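Local coordinates for glucan-binding protein C, GbpC (Streptococcus mutans UA159, PDB 5UQZ) that probably binds glucan at the streptococcal cell surface, and is thought to mediate both sucrose-dependent and sucrose-independent adherence, at residues D117-G129 / N164-P176. Residues are numbered along the deposited sequence; the frame is centred on the assembly and turned at random.
Sequences DPKEDTWFKMKVG and NEGSALVNLFHDP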
# COMPACT_ATOMS: atom_id res chain seq x y z
N ASP A 117 22.59 -9.79 -7.75
CA ASP A 117 22.98 -10.71 -6.71
C ASP A 117 21.71 -11.23 -6.01
O ASP A 117 20.71 -10.51 -5.94
CB ASP A 117 23.81 -9.94 -5.70
CG ASP A 117 24.48 -10.84 -4.70
OD1 ASP A 117 25.59 -11.34 -5.01
OD2 ASP A 117 23.93 -11.09 -3.62
N PRO A 118 21.74 -12.45 -5.46
CA PRO A 118 20.56 -12.92 -4.72
C PRO A 118 20.15 -12.00 -3.58
O PRO A 118 19.00 -12.03 -3.13
CB PRO A 118 21.00 -14.29 -4.21
CG PRO A 118 21.99 -14.76 -5.19
CD PRO A 118 22.75 -13.51 -5.63
N LYS A 119 21.09 -11.25 -3.02
CA LYS A 119 20.84 -10.47 -1.82
C LYS A 119 20.27 -9.09 -2.10
O LYS A 119 20.05 -8.34 -1.14
CB LYS A 119 22.12 -10.34 -1.00
CG LYS A 119 22.70 -11.72 -0.63
CD LYS A 119 23.91 -11.60 0.33
CE LYS A 119 25.09 -10.87 -0.26
NZ LYS A 119 25.64 -11.50 -1.49
N GLU A 120 20.00 -8.73 -3.37
CA GLU A 120 19.53 -7.38 -3.66
C GLU A 120 18.22 -7.39 -4.44
O GLU A 120 17.81 -8.39 -5.05
CB GLU A 120 20.56 -6.55 -4.40
CG GLU A 120 20.77 -7.08 -5.78
CD GLU A 120 21.87 -6.33 -6.57
OE1 GLU A 120 21.95 -5.10 -6.45
OE2 GLU A 120 22.64 -6.95 -7.32
N ASP A 121 17.52 -6.26 -4.31
CA ASP A 121 16.31 -6.06 -5.10
C ASP A 121 16.62 -6.27 -6.57
O ASP A 121 17.68 -5.88 -7.05
CB ASP A 121 15.78 -4.63 -4.90
CG ASP A 121 15.38 -4.31 -3.47
OD1 ASP A 121 15.13 -5.22 -2.65
OD2 ASP A 121 15.26 -3.11 -3.19
N THR A 122 15.70 -6.90 -7.29
CA THR A 122 15.94 -7.34 -8.66
C THR A 122 14.89 -6.75 -9.59
O THR A 122 13.73 -6.67 -9.24
CB THR A 122 15.85 -8.88 -8.66
OG1 THR A 122 16.91 -9.39 -7.80
CG2 THR A 122 16.03 -9.50 -10.03
N TRP A 123 15.26 -6.36 -10.79
CA TRP A 123 14.35 -5.75 -11.76
C TRP A 123 14.22 -6.66 -12.98
O TRP A 123 15.24 -7.16 -13.49
CB TRP A 123 14.91 -4.41 -12.22
CG TRP A 123 14.80 -3.28 -11.26
CD1 TRP A 123 15.67 -2.99 -10.22
CD2 TRP A 123 13.83 -2.23 -11.27
NE1 TRP A 123 15.27 -1.82 -9.59
CE2 TRP A 123 14.15 -1.34 -10.22
CE3 TRP A 123 12.72 -1.97 -12.06
CZ2 TRP A 123 13.40 -0.20 -9.97
CZ3 TRP A 123 11.97 -0.85 -11.81
CH2 TRP A 123 12.31 0.01 -10.77
N PHE A 124 13.00 -6.79 -13.48
CA PHE A 124 12.77 -7.60 -14.67
C PHE A 124 11.43 -7.22 -15.28
O PHE A 124 10.60 -6.57 -14.65
CB PHE A 124 12.81 -9.12 -14.38
CG PHE A 124 11.97 -9.56 -13.22
CD1 PHE A 124 10.61 -9.80 -13.36
CD2 PHE A 124 12.56 -9.75 -11.98
CE1 PHE A 124 9.85 -10.24 -12.25
CE2 PHE A 124 11.81 -10.17 -10.89
CZ PHE A 124 10.46 -10.42 -11.05
N LYS A 125 11.24 -7.63 -16.53
CA LYS A 125 9.95 -7.51 -17.19
C LYS A 125 9.22 -8.84 -17.07
O LYS A 125 9.80 -9.88 -17.34
CB LYS A 125 10.22 -7.20 -18.67
CG LYS A 125 9.05 -6.83 -19.52
CD LYS A 125 9.33 -7.04 -21.02
CE LYS A 125 10.51 -6.25 -21.46
NZ LYS A 125 10.59 -6.20 -22.96
N MET A 126 7.98 -8.78 -16.63
CA MET A 126 7.13 -9.96 -16.68
C MET A 126 6.36 -10.00 -17.99
O MET A 126 6.11 -8.96 -18.62
CB MET A 126 6.12 -9.94 -15.53
CG MET A 126 6.75 -10.24 -14.17
SD MET A 126 5.58 -10.26 -12.82
CE MET A 126 4.90 -11.89 -12.97
N LYS A 127 6.02 -11.22 -18.42
CA LYS A 127 5.30 -11.46 -19.66
C LYS A 127 3.97 -12.11 -19.32
O LYS A 127 3.91 -13.06 -18.51
CB LYS A 127 6.18 -12.43 -20.50
CG LYS A 127 5.51 -12.86 -21.79
CD LYS A 127 6.50 -13.62 -22.68
CE LYS A 127 5.79 -14.15 -23.92
NZ LYS A 127 6.70 -14.94 -24.78
N VAL A 128 2.90 -11.62 -19.94
CA VAL A 128 1.57 -12.14 -19.64
C VAL A 128 1.56 -13.66 -19.82
O VAL A 128 2.02 -14.19 -20.84
CB VAL A 128 0.53 -11.48 -20.55
CG1 VAL A 128 -0.78 -12.28 -20.54
CG2 VAL A 128 0.27 -10.04 -20.10
N GLY A 129 1.02 -14.36 -18.81
CA GLY A 129 0.77 -15.78 -18.89
C GLY A 129 1.91 -16.65 -18.43
O GLY A 129 1.75 -17.87 -18.38
N ASN A 164 0.56 -2.37 -24.63
CA ASN A 164 0.18 -3.19 -25.78
C ASN A 164 1.24 -4.23 -26.11
O ASN A 164 1.30 -4.73 -27.23
CB ASN A 164 -0.18 -2.33 -26.99
CG ASN A 164 -1.54 -1.66 -26.82
OD1 ASN A 164 -2.44 -2.26 -26.26
ND2 ASN A 164 -1.69 -0.46 -27.35
N GLU A 165 2.06 -4.59 -25.13
CA GLU A 165 3.16 -5.52 -25.32
C GLU A 165 3.04 -6.74 -24.42
O GLU A 165 3.96 -7.58 -24.41
CB GLU A 165 4.50 -4.82 -25.06
CG GLU A 165 4.72 -3.53 -25.85
CD GLU A 165 5.92 -2.72 -25.35
OE1 GLU A 165 6.96 -3.33 -25.01
OE2 GLU A 165 5.81 -1.49 -25.28
N GLY A 166 1.95 -6.87 -23.66
CA GLY A 166 1.81 -8.03 -22.77
C GLY A 166 2.90 -8.11 -21.73
O GLY A 166 3.37 -9.21 -21.41
N SER A 167 3.31 -6.95 -21.19
CA SER A 167 4.47 -6.93 -20.31
C SER A 167 4.27 -5.89 -19.23
O SER A 167 3.40 -5.00 -19.33
CB SER A 167 5.74 -6.57 -21.11
OG SER A 167 5.67 -5.19 -21.51
N ALA A 168 5.06 -6.02 -18.17
CA ALA A 168 5.09 -4.98 -17.16
C ALA A 168 6.48 -5.03 -16.52
O ALA A 168 7.11 -6.09 -16.47
CB ALA A 168 4.01 -5.23 -16.09
N LEU A 169 6.95 -3.87 -16.07
CA LEU A 169 8.23 -3.78 -15.40
C LEU A 169 8.04 -4.01 -13.90
O LEU A 169 7.13 -3.41 -13.29
CB LEU A 169 8.85 -2.42 -15.68
CG LEU A 169 10.29 -2.23 -15.17
CD1 LEU A 169 11.25 -3.20 -15.87
CD2 LEU A 169 10.71 -0.78 -15.36
N VAL A 170 8.94 -4.76 -13.29
CA VAL A 170 8.84 -5.18 -11.89
C VAL A 170 10.12 -4.85 -11.16
O VAL A 170 11.22 -5.19 -11.64
CB VAL A 170 8.55 -6.69 -11.76
CG1 VAL A 170 8.60 -7.14 -10.30
CG2 VAL A 170 7.18 -6.98 -12.36
N ASN A 171 9.99 -4.25 -9.99
CA ASN A 171 11.05 -4.19 -8.98
C ASN A 171 10.62 -5.19 -7.90
O ASN A 171 9.59 -4.99 -7.23
CB ASN A 171 11.11 -2.77 -8.43
CG ASN A 171 12.28 -2.54 -7.51
OD1 ASN A 171 13.20 -3.37 -7.35
ND2 ASN A 171 12.28 -1.36 -6.92
N LEU A 172 11.35 -6.31 -7.83
CA LEU A 172 11.06 -7.37 -6.89
C LEU A 172 11.98 -7.21 -5.69
O LEU A 172 13.21 -7.34 -5.79
CB LEU A 172 11.33 -8.72 -7.56
CG LEU A 172 11.11 -9.95 -6.68
CD1 LEU A 172 9.66 -10.20 -6.47
CD2 LEU A 172 11.74 -11.21 -7.36
N PHE A 173 11.40 -6.94 -4.52
CA PHE A 173 12.24 -6.69 -3.33
C PHE A 173 12.81 -7.99 -2.79
O PHE A 173 12.14 -9.03 -2.77
CB PHE A 173 11.35 -6.01 -2.29
CG PHE A 173 10.87 -4.65 -2.78
CD1 PHE A 173 11.80 -3.60 -2.96
CD2 PHE A 173 9.55 -4.46 -3.19
CE1 PHE A 173 11.37 -2.38 -3.45
CE2 PHE A 173 9.14 -3.24 -3.69
CZ PHE A 173 10.05 -2.20 -3.82
N HIS A 174 14.05 -7.93 -2.31
CA HIS A 174 14.62 -9.15 -1.74
C HIS A 174 13.93 -9.52 -0.43
O HIS A 174 13.94 -10.69 -0.05
CB HIS A 174 16.14 -9.07 -1.60
CG HIS A 174 16.61 -8.12 -0.56
ND1 HIS A 174 16.84 -8.53 0.73
CD2 HIS A 174 16.88 -6.80 -0.61
CE1 HIS A 174 17.25 -7.48 1.44
NE2 HIS A 174 17.31 -6.43 0.63
N ASP A 175 13.33 -8.53 0.26
CA ASP A 175 12.53 -8.79 1.45
C ASP A 175 11.10 -9.13 1.01
O ASP A 175 10.39 -8.25 0.50
CB ASP A 175 12.56 -7.56 2.36
CG ASP A 175 11.71 -7.73 3.63
OD1 ASP A 175 10.86 -8.63 3.70
OD2 ASP A 175 11.87 -6.92 4.56
N PRO A 176 10.64 -10.38 1.19
CA PRO A 176 9.33 -10.77 0.64
C PRO A 176 8.17 -10.03 1.29
O PRO A 176 7.07 -10.03 0.73
CB PRO A 176 9.24 -12.29 0.91
CG PRO A 176 10.14 -12.47 2.10
CD PRO A 176 11.28 -11.49 1.92
O HOH W 1 13.85 -5.31 -0.08
O HOH W 2 14.83 -1.41 -5.27
O HOH W 3 8.06 -6.39 -24.48
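Thr122, Phe124 and Met126 each exchange a pair of backbone hydrogen bonds with Leu172, Val170 and Ala168, respectively, joining strands 122-127 and 167-172 in antiparallel register; the axes of these short strands approach to 4.6 Å. A seventh bond, from Val128 N to Gly166 O, extends the pairing beyond the strands. Trp123, Lys125 and Lys127 form the intervening non-hydrogen-bonded pairs with Asn171, Leu169 and Ser167, respectively.

On the face bearing Trp123, the Asn171 amide lies almost flat against the indole, the planes 11° apart. Asn171 CB sits over the six-membered ring, 3.6 Å from its centroid, in a CH-pi contact, and with CG anti to the backbone N (chi1 -172°) the amide is laid across the indole. Although Asn171 OD1 comes within 3.4 Å of Trp123 NE1, the angle is too poor for a hydrogen bond. Leu169 CD2 reaches Trp123 CZ3 at 3.8 Å, and the Lys125 chain passes Ser167 CB before its ammonium makes a cation-pi contact with Phe110.

The other face is largely apolar. Phe124 runs alongside Val170, with CE1 3.8 Å from Val170 CB, while Leu172 CB meets Phe124 CE2; Val170 CG2 in turn touches Met126 SD.

Beyond the strands, Asp121 OD1 accepts from His174 N at 2.9 Å, on the anti side of the carboxylate and somewhat out of its plane. Water 1 also donates to this oxygen, whereas water 2 links OD2 to Asn171 ND2. Lys119 O stands over the centre of the His174 imidazole, whose ND1 is bonded to Ala72 O, which would restrain the ring's rotation.

Thus a two-faced antiparallel pair forms one edge of a four-stranded antiparallel sheet, with strand 122-127 outermost within the chain; its largely apolar face packs on strands 73-77 and 132-137 of the larger sheet, a face-to-face packing consistent with the beta-supersandwich of this glucan-binding domain.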